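Local coordinates for nitrogenase iron-molybdenum cofactor biosynthesis protein NifB (Methanothermobacter thermautotrophicus, PDB 7JMA) that probably carries out radical SAM-dependent carbide insertion as two [4Fe-4S] clusters are coupled into the precursor of the nitrogenase iron-molybdenum cofactor, at residues Met63-Ala68 with Phe102-Lys107; Arg37-Cys42 with Ala92-Glu97. All blocks are in the same frame, centred on the assembly; numbering follows the deposited sequence.

Contact 1 (Met63-Ala68 with Phe102-Lys107); sequences MTADDA and FKKASK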
loop_
_atom_site.group_PDB
_atom_site.type_symbol
_atom_site.label_atom_id
_atom_site.label_comp_id
_atom_site.label_asym_id
_atom_site.label_seq_id
_atom_site.Cartn_x
_atom_site.Cartn_y
_atom_site.Cartn_z
ATOM N N MET A 63 2.095 12.723 -14.828
ATOM C CA MET A 63 1.171 13.841 -14.942
ATOM C C MET A 63 1.383 14.815 -13.794
ATOM O O MET A 63 1.805 14.432 -12.697
ATOM C CB MET A 63 -0.298 13.385 -14.924
ATOM C CG MET A 63 -0.669 12.318 -15.938
ATOM S SD MET A 63 -2.430 11.922 -15.806
ATOM C CE MET A 63 -2.618 10.626 -17.031
ATOM N N THR A 64 1.087 16.081 -14.060
ATOM C CA THR A 64 0.856 17.020 -12.981
ATOM C C THR A 64 -0.516 16.750 -12.364
ATOM O O THR A 64 -1.362 16.063 -12.946
ATOM C CB THR A 64 0.924 18.458 -13.493
ATOM O OG1 THR A 64 -0.263 18.750 -14.236
ATOM C CG2 THR A 64 2.135 18.653 -14.401
ATOM N N ALA A 65 -0.732 17.294 -11.167
ATOM C CA ALA A 65 -2.030 17.120 -10.519
ATOM C C ALA A 65 -3.156 17.683 -11.381
ATOM O O ALA A 65 -4.233 17.079 -11.487
ATOM C CB ALA A 65 -2.026 17.777 -9.137
ATOM N N ASP A 66 -2.918 18.825 -12.028
ATOM C CA ASP A 66 -3.965 19.420 -12.851
ATOM C C ASP A 66 -4.170 18.638 -14.143
ATOM O O ASP A 66 -5.299 18.531 -14.635
ATOM C CB ASP A 66 -3.639 20.882 -13.138
ATOM C CG ASP A 66 -3.957 21.785 -11.959
ATOM O OD1 ASP A 66 -5.144 21.847 -11.561
ATOM O OD2 ASP A 66 -3.032 22.433 -11.434
ATOM N N ASP A 67 -3.099 18.085 -14.712
ATOM C CA ASP A 67 -3.260 17.216 -15.873
ATOM C C ASP A 67 -4.012 15.938 -15.512
ATOM O O ASP A 67 -4.768 15.408 -16.336
ATOM C CB ASP A 67 -1.895 16.876 -16.476
ATOM N N ALA A 68 -3.821 15.437 -14.288
ATOM C CA ALA A 68 -4.534 14.240 -13.852
ATOM C C ALA A 68 -6.024 14.519 -13.676
ATOM O O ALA A 68 -6.860 13.669 -13.997
ATOM C CB ALA A 68 -3.925 13.713 -12.548
ATOM N N PHE A 102 -5.742 15.228 -4.757
ATOM C CA PHE A 102 -6.955 14.895 -4.012
ATOM C C PHE A 102 -7.664 16.140 -3.491
ATOM O O PHE A 102 -8.887 16.119 -3.316
ATOM C CB PHE A 102 -6.634 13.919 -2.877
ATOM C CG PHE A 102 -6.472 12.503 -3.349
ATOM C CD1 PHE A 102 -7.501 11.861 -4.022
ATOM C CD2 PHE A 102 -5.278 11.831 -3.161
ATOM C CE1 PHE A 102 -7.352 10.566 -4.482
ATOM C CE2 PHE A 102 -5.120 10.529 -3.612
ATOM C CZ PHE A 102 -6.148 9.897 -4.279
ATOM N N LYS A 103 -6.932 17.232 -3.258
ATOM C CA LYS A 103 -7.595 18.486 -2.905
ATOM C C LYS A 103 -8.529 18.929 -4.023
ATOM O O LYS A 103 -9.694 19.266 -3.782
ATOM C CB LYS A 103 -6.557 19.574 -2.612
ATOM C CG LYS A 103 -5.944 19.519 -1.224
ATOM C CD LYS A 103 -4.845 20.559 -1.049
ATOM C CE LYS A 103 -4.425 20.688 0.408
ATOM N NZ LYS A 103 -2.954 20.510 0.569
ATOM N N LYS A 104 -8.040 18.906 -5.266
ATOM C CA LYS A 104 -8.853 19.335 -6.400
ATOM C C LYS A 104 -9.972 18.341 -6.690
ATOM O O LYS A 104 -11.084 18.739 -7.062
ATOM C CB LYS A 104 -7.969 19.507 -7.636
ATOM C CG LYS A 104 -6.800 20.454 -7.441
ATOM C CD LYS A 104 -5.851 20.395 -8.631
ATOM C CE LYS A 104 -4.527 21.078 -8.323
ATOM N NZ LYS A 104 -4.713 22.539 -8.080
ATOM N N ALA A 105 -9.687 17.041 -6.551
ATOM C CA ALA A 105 -10.702 16.027 -6.821
ATOM C C ALA A 105 -11.853 16.123 -5.832
ATOM O O ALA A 105 -12.996 15.789 -6.173
ATOM C CB ALA A 105 -10.079 14.632 -6.777
ATOM N N SER A 106 -11.563 16.573 -4.611
ATOM C CA SER A 106 -12.600 16.811 -3.611
ATOM C C SER A 106 -13.666 17.758 -4.138
ATOM O O SER A 106 -14.868 17.538 -3.946
ATOM C CB SER A 106 -11.964 17.390 -2.348
ATOM O OG SER A 106 -11.538 16.358 -1.479
ATOM N N LYS A 107 -13.235 18.835 -4.793
ATOM C CA LYS A 107 -14.183 19.796 -5.338
ATOM C C LYS A 107 -14.844 19.253 -6.600
ATOM O O LYS A 107 -16.075 19.257 -6.721
ATOM C CB LYS A 107 -13.474 21.121 -5.618
#
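Lys104 is the residue of 102-107 that reaches 63-68, where it meets Ala65 and Asp66. Ahead of it in the helix, Phe102 faces strand 113-118 and Lys103 lies on Leu133. Lys104 starts with CG anti to its own carbonyl carbon (chi1 -56°). Its chain then runs extended to CE and bends only at the last torsion. That bend sets Lys104 NZ facing the Asp66 carboxylate, nearly as close to OD2 (3.8 Å) as to OD1 (3.6 Å). The pair of NZ and OD1 is a salt bridge. The two side chains cross at about a right angle. The aliphatic part of the lysine comes closer still, with Lys104 CD 3.3 Å from Asp66 OD1. No hydrogen bond joins the segments; the pair meets through charge, on the exposed side, and through the lysine chain. The contact joins helices 65-76 and 96-108, which flank the six-stranded parallel sheet of the partial TIM barrel of radical SAM enzymes. Strand 83-86 of that sheet comes between the two helices in the chain. Further in, Lys104 CE packs on the methyl CB of Ala65 at 4.2 Å. Helix 65-76 begins here: Thr64 is its N-cap, and Thr64 OG1 accepts from Asp67 N at 3.0 Å. The start of that helix therefore supplies both partners of Lys104. The lysine also touches Ile69, one turn on from Ala65. After Lys104 the side chains of 102-107 make no contact with 63-68.

Contact 2 (Arg37-Cys42 with Ala92-Glu97); sequences RCNIHC and ALANEE
The CX3CX2C motif of radical SAM enzymes, here Cys38, Cys42 and Cys45, begins right after Arg37, and this contact holds Arg37 to the turn before helix 96-108. The three cysteines are ligands of a [4Fe-4S] cluster, which is absent from this chain. The Asn95 amide pairs with the backbone of Arg37 twice. Asn95 OD1 accepts from Arg37 N at 2.9 Å, in the carbonyl plane on a lone pair. Asn95 ND2 gives to Arg37 O, also at 2.9 Å, with that oxygen tilted 15° from the amide plane. A leucine in place of Asn95 would remove both bonds and is likely to leave the N and O of Arg37 without these mates. The Arg37 side chain holds the turn in return. Its chain bends at chi3 (56°), which brings the guanidinium side-on to Ala94 O. Arg37 NE and Arg37 NH2 each donate to Ala94 O at 2.9 Å, and that oxygen lies almost in the guanidinium plane. NE comes nearly in line with the C=O (161°), while NH2 sits above the carbonyl plane. Ala94 CB packs against the Arg37 backbone, 3.6 Å from Arg37 O, and is 4.0 Å from Asn39 ND2. Asn39 OD1 bonds to Asn119 ND2, just after strand 113-118. Beyond it, strand 40-42 pairs with strand 154-159 of the small antiparallel sheet. Leu93 packs on strand 113-118 and on helix 123-132.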
loop_
_atom_site.group_PDB
_atom_site.type_symbol
_atom_site.label_atom_id
_atom_site.label_comp_id
_atom_site.label_asym_id
_atom_site.label_seq_id
_atom_site.Cartn_x
_atom_site.Cartn_y
_atom_site.Cartn_z
ATOM N N ARG A 37 8.203 9.737 -6.648
ATOM C CA ARG A 37 9.209 9.463 -5.634
ATOM C C ARG A 37 8.782 8.315 -4.747
ATOM O O ARG A 37 7.641 8.282 -4.261
ATOM C CB ARG A 37 9.450 10.695 -4.774
ATOM C CG ARG A 37 10.617 10.536 -3.822
ATOM C CD ARG A 37 11.093 11.882 -3.313
ATOM N NE ARG A 37 10.009 12.621 -2.672
ATOM C CZ ARG A 37 10.185 13.760 -2.016
ATOM N NH1 ARG A 37 11.403 14.286 -1.921
ATOM N NH2 ARG A 37 9.151 14.375 -1.460
ATOM N N CYS A 38 9.705 7.398 -4.488
ATOM C CA CYS A 38 9.455 6.401 -3.461
ATOM C C CYS A 38 10.447 6.654 -2.330
ATOM O O CYS A 38 11.522 7.228 -2.549
ATOM C CB CYS A 38 9.551 4.972 -4.018
ATOM S SG CYS A 38 9.024 3.678 -2.866
ATOM N N ASN A 39 10.065 6.269 -1.111
ATOM C CA ASN A 39 10.884 6.541 0.067
ATOM C C ASN A 39 11.498 5.285 0.679
ATOM O O ASN A 39 12.112 5.360 1.748
ATOM C CB ASN A 39 10.083 7.309 1.123
ATOM C CG ASN A 39 8.715 6.712 1.374
ATOM O OD1 ASN A 39 8.382 5.648 0.845
ATOM N ND2 ASN A 39 7.913 7.390 2.207
ATOM N N ILE A 40 11.341 4.131 0.048
ATOM C CA ILE A 40 11.962 2.903 0.535
ATOM C C ILE A 40 12.520 2.176 -0.674
ATOM O O ILE A 40 12.114 2.414 -1.811
ATOM C CB ILE A 40 10.987 1.980 1.299
ATOM C CG1 ILE A 40 10.024 1.298 0.321
ATOM C CG2 ILE A 40 10.254 2.760 2.426
ATOM C CD1 ILE A 40 8.995 0.365 1.018
ATOM N N HIS A 41 13.460 1.274 -0.428
ATOM C CA HIS A 41 13.848 0.334 -1.467
ATOM C C HIS A 41 13.533 -1.072 -0.990
ATOM O O HIS A 41 14.210 -1.602 -0.098
ATOM C CB HIS A 41 15.314 0.445 -1.873
ATOM C CG HIS A 41 15.618 -0.397 -3.071
ATOM N ND1 HIS A 41 16.273 -1.606 -2.983
ATOM C CD2 HIS A 41 15.245 -0.263 -4.366
ATOM C CE1 HIS A 41 16.325 -2.163 -4.180
ATOM N NE2 HIS A 41 15.711 -1.367 -5.039
ATOM N N CYS A 42 12.474 -1.641 -1.559
ATOM C CA CYS A 42 12.124 -3.037 -1.391
ATOM C C CYS A 42 12.817 -3.864 -2.467
ATOM O O CYS A 42 12.869 -3.469 -3.636
ATOM C CB CYS A 42 10.604 -3.213 -1.481
ATOM S SG CYS A 42 10.005 -4.873 -1.084
ATOM N N ALA A 92 2.663 6.993 -3.048
ATOM C CA ALA A 92 1.748 8.128 -3.101
ATOM C C ALA A 92 2.048 9.164 -2.019
ATOM O O ALA A 92 1.965 10.370 -2.276
ATOM C CB ALA A 92 0.310 7.631 -2.967
ATOM N N LEU A 93 2.379 8.722 -0.791
ATOM C CA LEU A 93 2.532 9.683 0.307
ATOM C C LEU A 93 3.802 10.515 0.217
ATOM O O LEU A 93 3.912 11.546 0.896
ATOM C CB LEU A 93 2.517 8.962 1.655
ATOM C CG LEU A 93 1.224 8.256 2.060
ATOM C CD1 LEU A 93 1.389 7.603 3.429
ATOM C CD2 LEU A 93 0.048 9.248 2.043
ATOM N N ALA A 94 4.765 10.095 -0.587
ATOM C CA ALA A 94 6.063 10.753 -0.674
ATOM C C ALA A 94 6.088 11.880 -1.696
ATOM O O ALA A 94 7.175 12.368 -2.052
ATOM C CB ALA A 94 7.125 9.703 -1.009
ATOM N N ASN A 95 4.923 12.312 -2.180
ATOM C CA ASN A 95 4.845 13.267 -3.275
ATOM C C ASN A 95 3.753 14.278 -2.981
ATOM O O ASN A 95 2.594 13.896 -2.779
ATOM C CB ASN A 95 4.565 12.554 -4.602
ATOM C CG ASN A 95 5.670 11.599 -4.985
ATOM O OD1 ASN A 95 6.627 11.993 -5.661
ATOM N ND2 ASN A 95 5.558 10.346 -4.550
ATOM N N GLU A 96 4.124 15.558 -2.946
ATOM C CA GLU A 96 3.140 16.610 -2.718
ATOM C C GLU A 96 2.042 16.612 -3.777
ATOM O O GLU A 96 0.906 17.003 -3.479
ATOM C CB GLU A 96 3.839 17.971 -2.681
ATOM N N GLU A 97 2.350 16.190 -5.014
ATOM C CA GLU A 97 1.329 16.198 -6.067
ATOM C C GLU A 97 0.113 15.362 -5.680
ATOM O O GLU A 97 -1.024 15.710 -6.022
ATOM C CB GLU A 97 1.914 15.694 -7.389
#

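How the contacts relate
Both contacts use helix 96-108: contact 2 meets the turn leading into it, contact 1 its later turns. Their centres are about 17 Å apart, yet they touch, since Ala65 CB packs on Glu97 O at 3.9 Å. Along the chain their segments alternate. Contact 2 is largely buried and nearer the middle of the chain. It is built from directed hydrogen bonds between side chains and backbone. Contact 1 is partly buried at the periphery and covers about half the area. It rests on a single ion pair and a little aliphatic packing. One joins helix to helix; the other joins a cluster-binding loop to a turn.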